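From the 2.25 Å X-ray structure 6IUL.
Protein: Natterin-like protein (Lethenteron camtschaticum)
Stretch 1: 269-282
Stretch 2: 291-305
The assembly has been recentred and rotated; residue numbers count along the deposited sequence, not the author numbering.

Stretch 1 269-282: GRADIDLPYTALLR
Stretch 2, residues 291-305: LDAPLSGIYKGLTYT

Two neighbouring antiparallel β-strand segments, in stretches 269-282 and 291-305, form a continuous ladder whose one face is mixed, with salt bridges among apolar pairs, and whose other face is largely apolar. Both have extended backbones, with phi and psi mostly between -80° and -150° and between 105° and 160° respectively, Ala 279 being nearly flat at -166/178°; their N-to-C directions differ by 146°, and 1380 Å² is buried between the stretches.

Residue numbers in register sum to 574, from Arg 270 opposite Tyr 304 to Arg 282 opposite Asp 292. CA atoms tend to lie farther apart in hydrogen-bonded pairs, as in Ala 271 CA to Thr 303 CA at 5.4 Å, than in the others, as in Pro 276 CA to Ile 298 CA at 4.3 Å. Each hydrogen-bonded pair closes a reciprocal ring: Ala 271 N to Thr 303 O is 2.9 Å and Thr 303 N to Ala 271 O 3.0 Å; Tyr 277 N to Gly 297 O is 2.8 Å and Gly 297 N to Tyr 277 O 3.0 Å. Ile 273 with Gly 301, Leu 275 with Tyr 299, Ala 279 with Leu 295 and Leu 281 with Ala 293 repeat the pattern. Proline suits Pro 276 and Pro 294, since both occupy non-hydrogen-bonded pairs, where no NH is needed across this ladder. At one end, Gly 269 N donates to Thr 305 OG1 at 2.9 Å, and Thr 305 N to Gly 269 O at 2.9 Å.

The face bearing Arg 270, Asp 272, Asp 274 and Arg 282 holds the salt bridges. Lys 300 (mttm) brings NZ to 2.8 Å from Asp 274 OD2. Arg 282 (chi1 t, chi2 t, chi3 m) meets Asp 292 (chi1 m) in a two-pronged bridge, NE to OD1 and NH2 to OD2, each 2.9 Å. Within its own strand, extended Arg 270 (ttt) places NH1 2.9 Å from Asp 272 OD2, while Leu 302 CD1 covers one guanidinium face, 3.5 Å from Arg 270 CZ.

On the other face, Tyr 277 (chi1 80°, chi2 82°) lays its ring over Gly 297, whose backbone N lies over one ring face. Glycine fits here because an ideal CB would be 2.7 Å from Tyr 277 CE2, a clash; its phi/psi of -174/-160° is also unusually extended. Gly 301 likewise leaves room for Tyr 299 (chi1 t): its ideal CB would lie 2.7 Å from Tyr 299 CE2. Ile 273 (mt) sends CG2 to the edge of that ring, 4.1 Å from Tyr 299 CD2, and CD1 to 3.9 Å from Thr 303 CG2. Farther along, Leu 295 (mt) reaches diagonally, its CD1 4.0 Å from Leu 281 CB.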

# COMPACT_ATOMS: atom_id res chain seq x y z
N GLY A 269 0.89 9.68 -21.85
CA GLY A 269 -0.27 10.45 -21.36
C GLY A 269 -0.65 10.08 -19.93
O GLY A 269 -0.66 8.91 -19.56
N ARG A 270 -1.01 11.08 -19.14
CA ARG A 270 -1.37 10.93 -17.74
C ARG A 270 -2.78 11.48 -17.52
O ARG A 270 -3.09 12.60 -17.93
CB ARG A 270 -0.40 11.73 -16.90
CG ARG A 270 -0.64 11.74 -15.42
CD ARG A 270 0.33 12.71 -14.76
NE ARG A 270 0.32 12.58 -13.29
CZ ARG A 270 -0.55 13.17 -12.46
NH1 ARG A 270 -1.53 13.94 -12.94
NH2 ARG A 270 -0.43 12.99 -11.15
N ALA A 271 -3.62 10.71 -16.85
CA ALA A 271 -4.98 11.15 -16.57
C ALA A 271 -5.39 10.92 -15.14
O ALA A 271 -5.28 9.81 -14.63
CB ALA A 271 -5.96 10.46 -17.51
N ASP A 272 -5.85 12.01 -14.50
CA ASP A 272 -6.50 11.98 -13.18
C ASP A 272 -7.95 11.64 -13.37
O ASP A 272 -8.62 12.26 -14.17
CB ASP A 272 -6.38 13.32 -12.46
CG ASP A 272 -4.96 13.55 -11.91
OD1 ASP A 272 -4.52 12.79 -11.04
OD2 ASP A 272 -4.28 14.49 -12.35
N ILE A 273 -8.43 10.64 -12.63
CA ILE A 273 -9.80 10.20 -12.74
C ILE A 273 -10.58 10.52 -11.46
O ILE A 273 -10.14 10.20 -10.35
CB ILE A 273 -9.89 8.70 -13.03
CG1 ILE A 273 -9.05 8.36 -14.27
CG2 ILE A 273 -11.34 8.27 -13.21
CD1 ILE A 273 -9.13 6.92 -14.74
N ASP A 274 -11.74 11.15 -11.61
CA ASP A 274 -12.55 11.57 -10.47
C ASP A 274 -14.01 11.33 -10.86
O ASP A 274 -14.54 12.03 -11.72
CB ASP A 274 -12.27 13.04 -10.13
CG ASP A 274 -12.95 13.50 -8.83
OD1 ASP A 274 -14.16 13.24 -8.64
OD2 ASP A 274 -12.29 14.16 -8.00
N LEU A 275 -14.64 10.31 -10.28
CA LEU A 275 -15.92 9.79 -10.77
C LEU A 275 -16.79 9.24 -9.63
O LEU A 275 -16.28 8.57 -8.77
CB LEU A 275 -15.68 8.64 -11.74
CG LEU A 275 -15.09 8.90 -13.14
CD1 LEU A 275 -14.93 7.58 -13.84
CD2 LEU A 275 -15.99 9.83 -13.98
N PRO A 276 -18.10 9.52 -9.62
CA PRO A 276 -18.97 8.85 -8.64
C PRO A 276 -19.12 7.36 -8.92
O PRO A 276 -19.03 6.94 -10.08
CB PRO A 276 -20.33 9.58 -8.80
CG PRO A 276 -20.27 10.17 -10.20
CD PRO A 276 -18.82 10.53 -10.42
N TYR A 277 -19.32 6.57 -7.86
CA TYR A 277 -19.56 5.12 -8.03
C TYR A 277 -20.70 4.65 -7.16
O TYR A 277 -20.99 5.24 -6.13
CB TYR A 277 -18.29 4.28 -7.70
CG TYR A 277 -18.03 4.06 -6.23
CD1 TYR A 277 -18.69 3.05 -5.53
CD2 TYR A 277 -17.18 4.88 -5.54
CE1 TYR A 277 -18.47 2.85 -4.17
CE2 TYR A 277 -16.93 4.68 -4.18
CZ TYR A 277 -17.59 3.67 -3.51
OH TYR A 277 -17.36 3.52 -2.16
N THR A 278 -21.33 3.56 -7.57
CA THR A 278 -22.28 2.84 -6.74
C THR A 278 -21.77 1.41 -6.67
O THR A 278 -21.04 0.96 -7.57
CB THR A 278 -23.72 2.84 -7.30
OG1 THR A 278 -23.72 2.17 -8.55
CG2 THR A 278 -24.26 4.26 -7.50
N ALA A 279 -22.11 0.71 -5.59
CA ALA A 279 -21.65 -0.65 -5.40
C ALA A 279 -22.45 -1.34 -4.30
O ALA A 279 -23.31 -0.75 -3.68
CB ALA A 279 -20.15 -0.66 -5.02
N LEU A 280 -22.14 -2.60 -4.06
CA LEU A 280 -22.78 -3.37 -3.01
C LEU A 280 -21.71 -3.94 -2.07
O LEU A 280 -20.76 -4.61 -2.51
CB LEU A 280 -23.60 -4.47 -3.67
CG LEU A 280 -24.36 -5.39 -2.71
CD1 LEU A 280 -25.44 -4.60 -1.96
CD2 LEU A 280 -24.97 -6.61 -3.38
N LEU A 281 -21.87 -3.70 -0.79
CA LEU A 281 -21.04 -4.37 0.20
C LEU A 281 -21.73 -5.65 0.62
O LEU A 281 -22.86 -5.63 1.12
CB LEU A 281 -20.82 -3.47 1.41
CG LEU A 281 -20.15 -4.16 2.61
CD1 LEU A 281 -18.76 -4.58 2.25
CD2 LEU A 281 -20.09 -3.22 3.79
N ARG A 282 -21.09 -6.78 0.39
CA ARG A 282 -21.62 -8.04 0.87
C ARG A 282 -20.71 -8.63 1.94
O ARG A 282 -19.55 -8.94 1.69
CB ARG A 282 -21.76 -9.05 -0.26
CG ARG A 282 -22.20 -10.42 0.22
CD ARG A 282 -22.75 -11.28 -0.90
NE ARG A 282 -24.03 -10.74 -1.35
CZ ARG A 282 -24.53 -10.92 -2.57
NH1 ARG A 282 -23.89 -11.62 -3.49
NH2 ARG A 282 -25.71 -10.42 -2.86
N LEU A 291 -25.09 -10.46 4.49
CA LEU A 291 -25.64 -9.13 4.73
C LEU A 291 -25.21 -8.20 3.58
O LEU A 291 -24.02 -8.06 3.29
CB LEU A 291 -25.01 -8.62 6.01
CG LEU A 291 -25.76 -7.58 6.79
CD1 LEU A 291 -27.11 -8.18 7.18
CD2 LEU A 291 -24.95 -7.18 8.01
N ASP A 292 -26.18 -7.56 2.95
CA ASP A 292 -25.92 -6.64 1.86
C ASP A 292 -26.18 -5.20 2.28
O ASP A 292 -27.18 -4.91 2.94
CB ASP A 292 -26.81 -6.98 0.68
CG ASP A 292 -26.40 -8.29 -0.01
OD1 ASP A 292 -25.40 -8.94 0.41
OD2 ASP A 292 -27.05 -8.67 -1.00
N ALA A 293 -25.28 -4.30 1.91
CA ALA A 293 -25.50 -2.88 2.11
C ALA A 293 -25.11 -2.10 0.84
O ALA A 293 -23.97 -2.16 0.40
CB ALA A 293 -24.69 -2.36 3.30
N PRO A 294 -26.06 -1.36 0.26
CA PRO A 294 -25.74 -0.52 -0.89
C PRO A 294 -24.73 0.56 -0.52
O PRO A 294 -24.75 1.08 0.58
CB PRO A 294 -27.10 0.08 -1.30
CG PRO A 294 -27.98 -0.06 -0.08
CD PRO A 294 -27.48 -1.27 0.68
N LEU A 295 -23.83 0.87 -1.45
CA LEU A 295 -22.78 1.87 -1.24
C LEU A 295 -22.83 2.89 -2.35
O LEU A 295 -23.14 2.58 -3.50
CB LEU A 295 -21.39 1.21 -1.28
CG LEU A 295 -21.00 0.29 -0.11
CD1 LEU A 295 -19.52 -0.10 -0.20
CD2 LEU A 295 -21.26 1.09 1.16
N SER A 296 -22.40 4.07 -2.00
CA SER A 296 -22.32 5.17 -2.92
C SER A 296 -21.09 5.96 -2.52
O SER A 296 -20.85 6.16 -1.32
CB SER A 296 -23.56 6.03 -2.79
OG SER A 296 -23.70 6.83 -3.89
N GLY A 297 -20.29 6.41 -3.48
CA GLY A 297 -19.07 7.18 -3.12
C GLY A 297 -18.35 7.75 -4.32
O GLY A 297 -18.96 7.92 -5.39
N ILE A 298 -17.08 8.09 -4.16
CA ILE A 298 -16.30 8.59 -5.27
C ILE A 298 -15.00 7.78 -5.48
O ILE A 298 -14.33 7.37 -4.53
CB ILE A 298 -16.00 10.10 -5.12
CG1 ILE A 298 -15.02 10.36 -4.01
CG2 ILE A 298 -17.29 10.94 -4.90
CD1 ILE A 298 -14.65 11.84 -3.85
N TYR A 299 -14.66 7.57 -6.74
CA TYR A 299 -13.43 6.92 -7.17
C TYR A 299 -12.47 7.96 -7.64
O TYR A 299 -12.80 8.81 -8.48
CB TYR A 299 -13.69 5.88 -8.26
CG TYR A 299 -12.43 5.25 -8.81
CD1 TYR A 299 -11.83 4.17 -8.19
CD2 TYR A 299 -11.80 5.78 -9.95
CE1 TYR A 299 -10.67 3.61 -8.67
CE2 TYR A 299 -10.64 5.22 -10.45
CZ TYR A 299 -10.07 4.14 -9.82
OH TYR A 299 -8.91 3.57 -10.28
N LYS A 300 -11.27 7.90 -7.07
CA LYS A 300 -10.15 8.73 -7.45
C LYS A 300 -9.06 7.79 -7.98
O LYS A 300 -8.66 6.82 -7.32
CB LYS A 300 -9.62 9.52 -6.26
CG LYS A 300 -10.44 10.74 -5.91
CD LYS A 300 -9.70 11.69 -4.98
CE LYS A 300 -10.52 12.95 -4.70
NZ LYS A 300 -10.53 13.88 -5.88
N GLY A 301 -8.58 8.08 -9.17
CA GLY A 301 -7.54 7.29 -9.76
C GLY A 301 -6.49 8.12 -10.48
O GLY A 301 -6.70 9.27 -10.79
N LEU A 302 -5.37 7.48 -10.74
CA LEU A 302 -4.35 8.00 -11.62
C LEU A 302 -3.97 6.88 -12.58
O LEU A 302 -3.69 5.75 -12.15
CB LEU A 302 -3.13 8.44 -10.82
CG LEU A 302 -1.94 8.97 -11.66
CD1 LEU A 302 -2.37 10.18 -12.47
CD2 LEU A 302 -0.77 9.39 -10.78
N THR A 303 -4.03 7.17 -13.87
CA THR A 303 -3.67 6.17 -14.86
C THR A 303 -2.81 6.80 -15.96
O THR A 303 -2.69 8.04 -16.05
CB THR A 303 -4.91 5.51 -15.46
OG1 THR A 303 -4.52 4.33 -16.16
CG2 THR A 303 -5.65 6.45 -16.42
N TYR A 304 -2.19 5.94 -16.76
CA TYR A 304 -1.32 6.36 -17.84
C TYR A 304 -1.68 5.58 -19.10
O TYR A 304 -2.12 4.44 -19.02
CB TYR A 304 0.15 6.14 -17.53
CG TYR A 304 0.74 7.07 -16.50
CD1 TYR A 304 0.63 6.80 -15.13
CD2 TYR A 304 1.47 8.19 -16.89
CE1 TYR A 304 1.20 7.64 -14.18
CE2 TYR A 304 2.04 9.04 -15.95
CZ TYR A 304 1.89 8.76 -14.60
OH TYR A 304 2.46 9.62 -13.68
N THR A 305 -1.47 6.22 -20.26
CA THR A 305 -1.56 5.51 -21.54
C THR A 305 -0.25 4.76 -21.80
O THR A 305 0.70 4.82 -21.02
CB THR A 305 -1.76 6.50 -22.71
OG1 THR A 305 -0.62 7.36 -22.80
CG2 THR A 305 -2.95 7.39 -22.45